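Local coordinates for C381 turret protein (Sulfolobus turreted icosahedral virus, PDB 4IND) that forms the turrets of an archaeal virus, assembling as a pentamer of chains that each string together three jelly-roll domains, at residues A[43-48]-A[139-144]. Numbering follows the deposited sequence. Where two conformers were deposited one is given.
Sequences KQISYL and AILEFS
Ile45 and Tyr47 pack on Ala139 and Leu141 in a small, wholly apolar contact within the first jelly-roll domain of the turret protein, where the two-stranded hairpin 41-49/52-60 lies across the N-terminal end of strand 138-147. The short axes cross at -72°, 9.4 Å apart. No hydrogen bond joins the segments, so these strands pack through side chains, although a backbone bond between Ile140 and Pro59 ties the hairpin's other strand to 138-147. Ala139 suits the place where CA atoms come nearest, 7.7 Å from Ala139 CA to Ile45 CA: its lone methyl meets the ethyl arm of the isoleucine, with CB 3.8 Å from Ile45 CG1 and 3.9 Å from Ile45 CD1. Ile45 and Leu141, branched and apolar, suit a buried crossing without polar partners. Leu141 sits at a classic beta bulge, where it and Glu142 both face Lys85; its CD2 only borders the isoleucine, 4.5 Å from Ile45 CG2. Tyrosine combines a broad apolar ring with a hydroxyl that hydrogen-bonds Asp72 of the second subunit, linking this patch to the pentamer interface. With Tyr47 CG between the backbone N and carbonyl carbon (chi1 60°), the ring reaches Leu141. They meet obliquely, Tyr47 CE2 3.5 Å from Leu141 CD1.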
loop_
_atom_site.group_PDB
_atom_site.type_symbol
_atom_site.label_atom_id
_atom_site.label_comp_id
_atom_site.label_asym_id
_atom_site.label_seq_id
_atom_site.Cartn_x
_atom_site.Cartn_y
_atom_site.Cartn_z
ATOM N N LYS A 43 -34.912 29.212 12.344
ATOM C CA LYS A 43 -36.203 29.095 11.672
ATOM C C LYS A 43 -36.550 27.677 11.315
ATOM O O LYS A 43 -35.684 26.830 11.103
ATOM C CB LYS A 43 -36.251 29.944 10.398
ATOM C CG LYS A 43 -36.297 31.435 10.640
ATOM C CD LYS A 43 -36.583 32.194 9.354
ATOM C CE LYS A 43 -36.679 33.694 9.616
ATOM N NZ LYS A 43 -36.450 34.497 8.375
ATOM N N GLN A 44 -37.841 27.416 11.218
ATOM C CA GLN A 44 -38.246 26.103 10.777
ATOM C C GLN A 44 -38.173 26.041 9.250
ATOM O O GLN A 44 -38.810 26.835 8.551
ATOM C CB GLN A 44 -39.649 25.769 11.278
ATOM C CG GLN A 44 -40.021 24.323 11.001
ATOM C CD GLN A 44 -41.141 23.822 11.879
ATOM O OE1 GLN A 44 -40.925 23.412 13.027
ATOM N NE2 GLN A 44 -42.352 23.838 11.339
ATOM N N ILE A 45 -37.395 25.094 8.749
ATOM C CA ILE A 45 -37.088 24.961 7.329
ATOM C C ILE A 45 -37.708 23.653 6.816
ATOM O O ILE A 45 -37.559 22.601 7.432
ATOM C CB ILE A 45 -35.541 24.886 7.126
ATOM C CG1 ILE A 45 -34.883 26.223 7.482
ATOM C CG2 ILE A 45 -35.174 24.423 5.721
ATOM C CD1 ILE A 45 -35.516 27.418 6.828
ATOM N N SER A 46 -38.379 23.710 5.673
ATOM C CA SER A 46 -38.984 22.520 5.096
ATOM C C SER A 46 -38.591 22.389 3.628
ATOM O O SER A 46 -38.597 23.370 2.888
ATOM C CB SER A 46 -40.512 22.624 5.169
ATOM O OG SER A 46 -40.960 22.816 6.494
ATOM N N TYR A 47 -38.278 21.176 3.190
ATOM C CA TYR A 47 -38.063 20.959 1.758
ATOM C C TYR A 47 -38.378 19.524 1.380
ATOM O O TYR A 47 -38.446 18.655 2.239
ATOM C CB TYR A 47 -36.636 21.350 1.324
ATOM C CG TYR A 47 -35.490 20.596 1.995
ATOM C CD1 TYR A 47 -34.902 19.490 1.386
ATOM C CD2 TYR A 47 -34.970 21.016 3.207
ATOM C CE1 TYR A 47 -33.830 18.817 1.982
ATOM C CE2 TYR A 47 -33.913 20.338 3.818
ATOM C CZ TYR A 47 -33.350 19.246 3.202
ATOM O OH TYR A 47 -32.300 18.586 3.816
ATOM N N LEU A 48 -38.585 19.295 0.083
ATOM C CA LEU A 48 -39.077 18.005 -0.411
ATOM C C LEU A 48 -37.970 17.001 -0.746
ATOM O O LEU A 48 -36.980 17.344 -1.406
ATOM C CB LEU A 48 -39.921 18.217 -1.661
ATOM C CG LEU A 48 -41.302 18.816 -1.460
ATOM C CD1 LEU A 48 -41.955 19.035 -2.803
ATOM C CD2 LEU A 48 -42.128 17.889 -0.611
ATOM N N ALA A 139 -30.513 29.451 4.805
ATOM C CA ALA A 139 -30.457 28.615 5.994
ATOM C C ALA A 139 -29.226 27.706 5.867
ATOM O O ALA A 139 -28.972 27.150 4.793
ATOM C CB ALA A 139 -31.732 27.761 6.059
ATOM N N ILE A 140 -28.470 27.554 6.953
ATOM C CA ILE A 140 -27.313 26.667 6.949
ATOM C C ILE A 140 -27.631 25.404 7.738
ATOM O O ILE A 140 -27.804 25.456 8.952
ATOM C CB ILE A 140 -26.095 27.372 7.558
ATOM C CG1 ILE A 140 -25.960 28.780 6.976
ATOM C CG2 ILE A 140 -24.826 26.560 7.336
ATOM C CD1 ILE A 140 -25.009 29.683 7.749
ATOM N N LEU A 141 -27.704 24.265 7.051
ATOM C CA LEU A 141 -28.168 23.031 7.699
ATOM C C LEU A 141 -27.031 22.136 8.207
ATOM O O LEU A 141 -27.142 21.541 9.290
ATOM C CB LEU A 141 -29.075 22.212 6.770
ATOM C CG LEU A 141 -30.242 22.867 6.032
ATOM C CD1 LEU A 141 -31.280 21.818 5.627
ATOM C CD2 LEU A 141 -30.880 23.954 6.836
ATOM N N GLU A 142 -25.972 22.015 7.413
ATOM C CA GLU A 142 -24.835 21.152 7.773
ATOM C C GLU A 142 -23.563 21.754 7.226
ATOM O O GLU A 142 -23.583 22.438 6.225
ATOM C CB GLU A 142 -24.986 19.729 7.226
ATOM C CG GLU A 142 -26.174 18.932 7.746
ATOM C CD GLU A 142 -26.349 17.586 7.006
ATOM O OE1 GLU A 142 -27.456 17.348 6.470
ATOM O OE2 GLU A 142 -25.402 16.757 6.987
ATOM N N PHE A 143 -22.449 21.489 7.894
ATOM C CA PHE A 143 -21.154 21.938 7.410
ATOM C C PHE A 143 -20.203 20.784 7.639
ATOM O O PHE A 143 -20.059 20.320 8.775
ATOM C CB PHE A 143 -20.679 23.174 8.167
ATOM C CG PHE A 143 -19.377 23.753 7.642
ATOM C CD1 PHE A 143 -19.370 24.646 6.581
ATOM C CD2 PHE A 143 -18.162 23.370 8.213
ATOM C CE1 PHE A 143 -18.172 25.171 6.102
ATOM C CE2 PHE A 143 -16.963 23.883 7.755
ATOM C CZ PHE A 143 -16.960 24.794 6.705
ATOM N N SER A 144 -19.562 20.336 6.559
ATOM C CA SER A 144 -18.725 19.131 6.553
ATOM C C SER A 144 -17.333 19.420 5.991
ATOM O O SER A 144 -17.183 20.002 4.922
ATOM C CB SER A 144 -19.396 18.008 5.746
ATOM O OG SER A 144 -18.485 16.931 5.483
#